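Local coordinates for peptidoglycan recognition protein 3 (Branchiostoma belcheri tsingtauense, PDB 4Z8I) that probably binds bacterial peptidoglycan and, as a zinc-dependent N-acetylmuramoyl-L-alanine amidase carrying a chitin-binding domain, cleaves it, at residues P88-H93 / G191-G196; I159-M164 / K181-C186. All coordinates share one frame; numbering follows the deposited sequence.

Both contacts lie in the amidase domain, their centres about 9 Å apart, and both reach one mixed sheet, in which strands 87-94 and 158-163 run side by side and parallel. Along the chain the order is 88-93, 159-164, 181-186, 191-196, so contact 2 falls wholly within the span that contact 1 brackets. Helix 174-190 supplies contact 2 and then hands over to strand 193-194 of contact 1. H93 N lies 2.7 Å from I161 O and H93 O 2.9 Å from F163 N, both probable hydrogen bonds, and I92 packs on F163. Helix packing on one face of the sheet is thus tied to the strand that carries a zinc ligand.

Contact 1 of 2, residues P88-H93 / G191-G196; sequences PKVVIH and GKIRSG. With ZN (zinc ion), chain B.
V90 and I193 meet through one methyl each, CG2 to CG2 at 4.0 Å, their side chains crossing at about a right angle. The two branches are presented differently. In V90 the touching methyl lies beside the backbone N, CG1 taking the place anti to that nitrogen (chi1 -178°); in I193 the touching CG2 is itself anti to the backbone N, while CG1 is swung beside it. Towards the surface, R194 lays its aliphatic CD against P88 CA at 4.3 Å, a contact with the backbone carbon of P88, whose CB points away from 191-196. In the amidase fold of peptidoglycan recognition proteins this is where the chain, leaving helix 174-190 through a Schellman motif with G191 as its positive-phi C' residue, comes back to the sheet; strand 197-201 then pairs with strand 87-94 through backbone bonds of P88 and V90. K192 extends to a salt bridge with D145. At the far end of 88-93, H93 binds the zinc ion through ND1 at 2.0 Å, a water sits 1.9 Å from the metal, and H202 and C210 complete the site. The NE2 of the same ring is hydrogen-bonded to H150 ND1, a second-shell partner that probably restrains rotation of the ligand ring.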
ATOM      1  N   PRO A  88      -7.237  10.535  -7.833  1.00 24.76           N
ATOM      2  CA  PRO A  88      -7.124   9.984  -9.187  1.00 30.10           C
ATOM      3  C   PRO A  88      -5.952   9.029  -9.356  1.00 45.18           C
ATOM      4  O   PRO A  88      -6.097   8.024 -10.049  1.00 47.53           O
ATOM      5  CB  PRO A  88      -6.869  11.222 -10.054  1.00 25.09           C
ATOM      6  CG  PRO A  88      -7.337  12.366  -9.252  1.00 33.72           C
ATOM      7  CD  PRO A  88      -7.107  12.002  -7.825  1.00 36.65           C
ATOM      8  N   LYS A  89      -4.808   9.335  -8.751  1.00 33.71           N
ATOM      9  CA  LYS A  89      -3.598   8.583  -9.064  1.00 39.08           C
ATOM     10  C   LYS A  89      -2.673   8.268  -7.881  1.00 39.84           C
ATOM     11  O   LYS A  89      -2.710   8.935  -6.852  1.00 41.98           O
ATOM     12  CB  LYS A  89      -2.835   9.282 -10.194  1.00 43.99           C
ATOM     13  CG  LYS A  89      -2.782  10.795 -10.082  1.00 37.52           C
ATOM     14  CD  LYS A  89      -2.495  11.451 -11.432  1.00 27.37           C
ATOM     15  CE  LYS A  89      -3.761  11.637 -12.244  1.00 51.94           C
ATOM     16  NZ  LYS A  89      -3.523  12.409 -13.494  1.00 54.44           N
ATOM     17  N   VAL A  90      -1.851   7.234  -8.042  1.00 35.77           N
ATOM     18  CA  VAL A  90      -0.922   6.804  -6.997  1.00 35.79           C
ATOM     19  C   VAL A  90       0.511   6.870  -7.513  1.00 40.45           C
ATOM     20  O   VAL A  90       0.825   6.300  -8.562  1.00 35.29           O
ATOM     21  CB  VAL A  90      -1.218   5.362  -6.543  1.00 36.68           C
ATOM     22  CG1 VAL A  90      -0.282   4.953  -5.421  1.00 32.60           C
ATOM     23  CG2 VAL A  90      -2.659   5.235  -6.093  1.00 30.38           C
ATOM     24  N   VAL A  91       1.376   7.569  -6.780  1.00 33.26           N
ATOM     25  CA  VAL A  91       2.774   7.721  -7.178  1.00 37.41           C
ATOM     26  C   VAL A  91       3.677   6.924  -6.244  1.00 44.83           C
ATOM     27  O   VAL A  91       3.559   7.022  -5.020  1.00 36.63           O
ATOM     28  CB  VAL A  91       3.201   9.204  -7.185  1.00 33.10           C
ATOM     29  CG1 VAL A  91       4.614   9.352  -7.709  1.00 31.72           C
ATOM     30  CG2 VAL A  91       2.246  10.019  -8.036  1.00 28.44           C
ATOM     31  N   ILE A  92       4.572   6.128  -6.823  1.00 37.94           N
ATOM     32  CA  ILE A  92       5.457   5.274  -6.040  1.00 37.53           C
ATOM     33  C   ILE A  92       6.858   5.875  -5.932  1.00 48.89           C
ATOM     34  O   ILE A  92       7.443   6.296  -6.934  1.00 33.22           O
ATOM     35  CB  ILE A  92       5.541   3.859  -6.641  1.00 33.98           C
ATOM     36  CG1 ILE A  92       4.150   3.227  -6.702  1.00 39.32           C
ATOM     37  CG2 ILE A  92       6.490   2.983  -5.834  1.00 25.65           C
ATOM     38  CD1 ILE A  92       3.511   3.023  -5.342  1.00 24.61           C
ATOM     39  N   HIS A  93       7.388   5.910  -4.713  1.00 39.84           N
ATOM     40  CA  HIS A  93       8.692   6.509  -4.456  1.00 31.41           C
ATOM     41  C   HIS A  93       9.641   5.509  -3.817  1.00 38.83           C
ATOM     42  O   HIS A  93       9.203   4.507  -3.252  1.00 37.61           O
ATOM     43  CB  HIS A  93       8.542   7.713  -3.524  1.00 26.32           C
ATOM     44  CG  HIS A  93       7.852   8.883  -4.149  1.00 32.51           C
ATOM     45  ND1 HIS A  93       8.536   9.884  -4.803  1.00 41.69           N
ATOM     46  CD2 HIS A  93       6.542   9.216  -4.218  1.00 31.70           C
ATOM     47  CE1 HIS A  93       7.678  10.782  -5.250  1.00 33.61           C
ATOM     48  NE2 HIS A  93       6.460  10.399  -4.910  1.00 30.78           N
ATOM     49  N   GLY A 191     -12.681   4.505  -0.470  1.00 40.78           N
ATOM     50  CA  GLY A 191     -13.077   5.621  -1.309  1.00 32.39           C
ATOM     51  C   GLY A 191     -12.107   6.786  -1.200  1.00 39.60           C
ATOM     52  O   GLY A 191     -12.447   7.921  -1.532  1.00 48.14           O
ATOM     53  N   LYS A 192     -10.898   6.500  -0.722  1.00 30.79           N
ATOM     54  CA  LYS A 192      -9.836   7.496  -0.658  1.00 43.00           C
ATOM     55  C   LYS A 192      -9.139   7.563  -2.010  1.00 38.92           C
ATOM     56  O   LYS A 192      -8.640   8.612  -2.423  1.00 25.48           O
ATOM     57  CB  LYS A 192      -8.818   7.127   0.422  1.00 32.08           C
ATOM     58  CG  LYS A 192      -9.401   6.976   1.813  1.00 35.20           C
ATOM     59  CD  LYS A 192      -9.843   8.313   2.387  1.00 38.38           C
ATOM     60  CE  LYS A 192     -10.348   8.150   3.817  1.00 28.48           C
ATOM     61  NZ  LYS A 192     -10.559   9.465   4.483  1.00 44.90           N
ATOM     62  N   ILE A 193      -9.107   6.421  -2.685  1.00 27.36           N
ATOM     63  CA  ILE A 193      -8.527   6.304  -4.014  1.00 31.15           C
ATOM     64  C   ILE A 193      -9.597   5.753  -4.950  1.00 32.77           C
ATOM     65  O   ILE A 193     -10.278   4.783  -4.609  1.00 44.62           O
ATOM     66  CB  ILE A 193      -7.334   5.330  -4.011  1.00 21.23           C
ATOM     67  CG1 ILE A 193      -6.385   5.642  -2.856  1.00 20.70           C
ATOM     68  CG2 ILE A 193      -6.598   5.373  -5.335  1.00 30.74           C
ATOM     69  CD1 ILE A 193      -5.255   4.653  -2.719  1.00 22.74           C
ATOM     70  N   ARG A 194      -9.751   6.372  -6.117  1.00 35.74           N
ATOM     71  CA  ARG A 194     -10.694   5.886  -7.122  1.00 34.51           C
ATOM     72  C   ARG A 194     -10.362   4.456  -7.526  1.00 41.11           C
ATOM     73  O   ARG A 194      -9.203   4.044  -7.476  1.00 50.33           O
ATOM     74  CB  ARG A 194     -10.666   6.778  -8.363  1.00 56.75           C
ATOM     75  CG  ARG A 194     -11.210   8.175  -8.137  1.00 60.63           C
ATOM     76  CD  ARG A 194     -11.263   8.969  -9.431  1.00 61.11           C
ATOM     77  NE  ARG A 194     -12.062  10.182  -9.289  1.00 78.47           N
ATOM     78  CZ  ARG A 194     -13.376  10.234  -9.484  1.00 81.79           C
ATOM     79  NH1 ARG A 194     -14.030  11.378  -9.333  1.00 79.19           N
ATOM     80  NH2 ARG A 194     -14.037   9.137  -9.830  1.00 89.41           N
ATOM     81  N   SER A 195     -11.382   3.700  -7.917  1.00 43.62           N
ATOM     82  CA  SER A 195     -11.171   2.331  -8.367  1.00 35.29           C
ATOM     83  C   SER A 195     -10.467   2.353  -9.717  1.00 37.49           C
ATOM     84  O   SER A 195      -9.641   1.490 -10.016  1.00 48.31           O
ATOM     85  CB  SER A 195     -12.501   1.586  -8.468  1.00 32.55           C
ATOM     86  OG  SER A 195     -13.373   2.226  -9.382  1.00 55.59           O
ATOM     87  N   GLY A 196     -10.792   3.353 -10.529  1.00 31.33           N
ATOM     88  CA  GLY A 196     -10.139   3.524 -11.811  1.00 47.30           C
ATOM     89  C   GLY A 196      -8.930   4.427 -11.682  1.00 55.89           C
ATOM     90  O   GLY A 196      -8.734   5.337 -12.488  1.00 58.33           O
TER
HETATM   91 ZN    ZN B 301      10.352  10.005  -5.642  0.95 44.88          ZN
HETATM   92  O   HOH W   1      10.982  11.230  -4.257  1.00 39.06           O

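Contact 2 of 2, residues I159-M164 / K181-C186; sequences IGICFM and KSLISC
Strand 159-163 and helix 181-186 approach most closely at I161 and L183, whose CA atoms stand 9.2 Å apart, a separation bridged by side chains alone. I161 points its CB at the helix and carries the strand's share of the contact with its longer branch. CG1 lies beside the backbone N, and an extended chi2 of 177° then pushes CD1 outward to the helix. There CD1 meets L183 CD2 at 3.7 Å, the two side chains reaching toward each other tip to tip, and CG1 follows behind, 4.1 Å from the same L183 methyl. L183 holds CG anti to its backbone N (chi1 179°), which carries the branch out from the helix and lets CD2 meet I161. I184, the next residue, approaches differently: its CB does not point at the strand, and it is the CG1 methylene, 3.9 Å from I161 CD1, that makes the contact, the two isoleucines crossing obliquely. The isoleucine tip is therefore met by two consecutive residues of one helical turn. This is helix-on-sheet packing in the core of the amidase fold, where helix 174-190 lies against one face of the mixed sheet. From the neighbouring strand 130-132, V132 also touches I161 and F130 touches L183, while F163 packs on A176, I177 and A180, a little earlier in the helix than L183. At the other end of the helical segment, C186 is joined by a disulfide to C63, fastening the helix to an earlier part of the chain.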
ATOM      1  N   ILE A 159      -1.726  10.188  -3.962  1.00 38.29           N
ATOM      2  CA  ILE A 159      -1.198   9.680  -2.710  1.00 29.56           C
ATOM      3  C   ILE A 159       0.243   9.254  -2.980  1.00 40.04           C
ATOM      4  O   ILE A 159       0.508   8.526  -3.938  1.00 51.73           O
ATOM      5  CB  ILE A 159      -2.016   8.468  -2.222  1.00 46.74           C
ATOM      6  CG1 ILE A 159      -3.368   8.921  -1.666  1.00 61.72           C
ATOM      7  CG2 ILE A 159      -1.253   7.684  -1.169  1.00 56.67           C
ATOM      8  CD1 ILE A 159      -3.261   9.785  -0.424  1.00 63.14           C
ATOM      9  N   GLY A 160       1.177   9.722  -2.160  1.00 51.17           N
ATOM     10  CA  GLY A 160       2.570   9.351  -2.322  1.00 27.33           C
ATOM     11  C   GLY A 160       2.981   8.237  -1.378  1.00 48.09           C
ATOM     12  O   GLY A 160       2.936   8.400  -0.156  1.00 48.99           O
ATOM     13  N   ILE A 161       3.374   7.100  -1.945  1.00 57.08           N
ATOM     14  CA  ILE A 161       3.876   5.982  -1.154  1.00 41.60           C
ATOM     15  C   ILE A 161       5.368   5.809  -1.392  1.00 29.87           C
ATOM     16  O   ILE A 161       5.805   5.657  -2.535  1.00 34.77           O
ATOM     17  CB  ILE A 161       3.182   4.664  -1.518  1.00 38.64           C
ATOM     18  CG1 ILE A 161       1.672   4.777  -1.309  1.00 36.77           C
ATOM     19  CG2 ILE A 161       3.750   3.522  -0.692  1.00 20.13           C
ATOM     20  CD1 ILE A 161       0.908   3.536  -1.717  1.00 31.95           C
ATOM     21  N   CYS A 162       6.148   5.825  -0.317  1.00 37.38           N
ATOM     22  CA  CYS A 162       7.595   5.702  -0.446  1.00 39.81           C
ATOM     23  C   CYS A 162       8.131   4.442   0.217  1.00 40.15           C
ATOM     24  O   CYS A 162       7.968   4.252   1.417  1.00 34.83           O
ATOM     25  CB  CYS A 162       8.290   6.929   0.141  1.00 44.70           C
ATOM     26  SG  CYS A 162      10.087   6.842   0.090  1.00 37.93           S
ATOM     27  N   PHE A 163       8.770   3.583  -0.570  1.00 37.67           N
ATOM     28  CA  PHE A 163       9.467   2.431  -0.019  1.00 40.95           C
ATOM     29  C   PHE A 163      10.765   2.925   0.595  1.00 46.24           C
ATOM     30  O   PHE A 163      11.461   3.743  -0.004  1.00 41.77           O
ATOM     31  CB  PHE A 163       9.771   1.406  -1.112  1.00 40.65           C
ATOM     32  CG  PHE A 163       8.562   0.674  -1.614  1.00 51.19           C
ATOM     33  CD1 PHE A 163       7.649   1.301  -2.449  1.00 41.74           C
ATOM     34  CD2 PHE A 163       8.348  -0.650  -1.267  1.00 59.31           C
ATOM     35  CE1 PHE A 163       6.541   0.625  -2.915  1.00 36.21           C
ATOM     36  CE2 PHE A 163       7.241  -1.332  -1.731  1.00 47.02           C
ATOM     37  CZ  PHE A 163       6.339  -0.694  -2.557  1.00 41.62           C
ATOM     38  N   MET A 164      11.090   2.443   1.789  1.00 42.82           N
ATOM     39  CA  MET A 164      12.329   2.854   2.437  1.00 31.02           C
ATOM     40  C   MET A 164      13.508   1.975   2.029  1.00 33.77           C
ATOM     41  O   MET A 164      13.607   0.813   2.427  1.00 34.97           O
ATOM     42  CB  MET A 164      12.168   2.905   3.955  1.00 21.85           C
ATOM     43  CG  MET A 164      11.299   4.064   4.406  1.00 21.09           C
ATOM     44  SD  MET A 164      11.182   4.217   6.191  1.00 41.28           S
ATOM     45  CE  MET A 164      10.340   2.688   6.599  1.00 25.36           C
ATOM     46  N   LYS A 181       0.639  -2.799  -2.004  1.00 37.64           N
ATOM     47  CA  LYS A 181      -0.531  -3.186  -2.783  1.00 38.60           C
ATOM     48  C   LYS A 181      -1.784  -3.227  -1.915  1.00 32.55           C
ATOM     49  O   LYS A 181      -2.847  -2.757  -2.322  1.00 36.56           O
ATOM     50  CB  LYS A 181      -0.303  -4.544  -3.448  1.00 25.14           C
ATOM     51  CG  LYS A 181       0.809  -4.551  -4.482  1.00 33.00           C
ATOM     52  CD  LYS A 181       0.919  -5.907  -5.164  1.00 26.81           C
ATOM     53  CE  LYS A 181       1.953  -5.879  -6.281  1.00 44.79           C
ATOM     54  NZ  LYS A 181       2.064  -7.191  -6.986  1.00 62.84           N
ATOM     55  N   SER A 182      -1.654  -3.784  -0.715  1.00 28.52           N
ATOM     56  CA  SER A 182      -2.778  -3.848   0.210  1.00 30.19           C
ATOM     57  C   SER A 182      -3.179  -2.454   0.662  1.00 36.37           C
ATOM     58  O   SER A 182      -4.354  -2.192   0.891  1.00 45.51           O
ATOM     59  CB  SER A 182      -2.434  -4.704   1.427  1.00 32.54           C
ATOM     60  OG  SER A 182      -1.967  -5.976   1.027  1.00 58.59           O
ATOM     61  N   LEU A 183      -2.200  -1.565   0.799  1.00 27.26           N
ATOM     62  CA  LEU A 183      -2.486  -0.190   1.185  1.00 26.91           C
ATOM     63  C   LEU A 183      -3.352   0.460   0.119  1.00 32.08           C
ATOM     64  O   LEU A 183      -4.395   1.049   0.420  1.00 43.05           O
ATOM     65  CB  LEU A 183      -1.198   0.610   1.369  1.00 31.26           C
ATOM     66  CG  LEU A 183      -1.401   2.076   1.756  1.00 29.74           C
ATOM     67  CD1 LEU A 183      -2.105   2.187   3.100  1.00 26.52           C
ATOM     68  CD2 LEU A 183      -0.081   2.813   1.788  1.00 24.22           C
ATOM     69  N   ILE A 184      -2.911   0.335  -1.128  1.00 36.69           N
ATOM     70  CA  ILE A 184      -3.653   0.864  -2.266  1.00 40.30           C
ATOM     71  C   ILE A 184      -5.073   0.305  -2.300  1.00 30.05           C
ATOM     72  O   ILE A 184      -6.046   1.056  -2.428  1.00 35.82           O
ATOM     73  CB  ILE A 184      -2.936   0.548  -3.591  1.00 31.52           C
ATOM     74  CG1 ILE A 184      -1.548   1.194  -3.606  1.00 43.98           C
ATOM     75  CG2 ILE A 184      -3.753   1.046  -4.766  1.00 35.94           C
ATOM     76  CD1 ILE A 184      -0.715   0.856  -4.837  1.00 41.83           C
ATOM     77  N   SER A 185      -5.179  -1.014  -2.169  1.00 37.85           N
ATOM     78  CA  SER A 185      -6.468  -1.698  -2.167  1.00 36.13           C
ATOM     79  C   SER A 185      -7.386  -1.144  -1.079  1.00 41.56           C
ATOM     80  O   SER A 185      -8.551  -0.860  -1.328  1.00 45.47           O
ATOM     81  CB  SER A 185      -6.260  -3.200  -1.974  1.00 25.24           C
ATOM     82  OG  SER A 185      -7.488  -3.900  -2.004  1.00 47.83           O
ATOM     83  N   CYS A 186      -6.837  -0.987   0.120  1.00 35.00           N
ATOM     84  CA  CYS A 186      -7.560  -0.452   1.269  1.00 34.20           C
ATOM     85  C   CYS A 186      -8.101   0.938   0.961  1.00 38.48           C
ATOM     86  O   CYS A 186      -9.276   1.237   1.214  1.00 31.59           O
ATOM     87  CB  CYS A 186      -6.612  -0.387   2.470  1.00 40.57           C
ATOM     88  SG  CYS A 186      -7.358   0.131   4.025  1.00 48.82           S
TER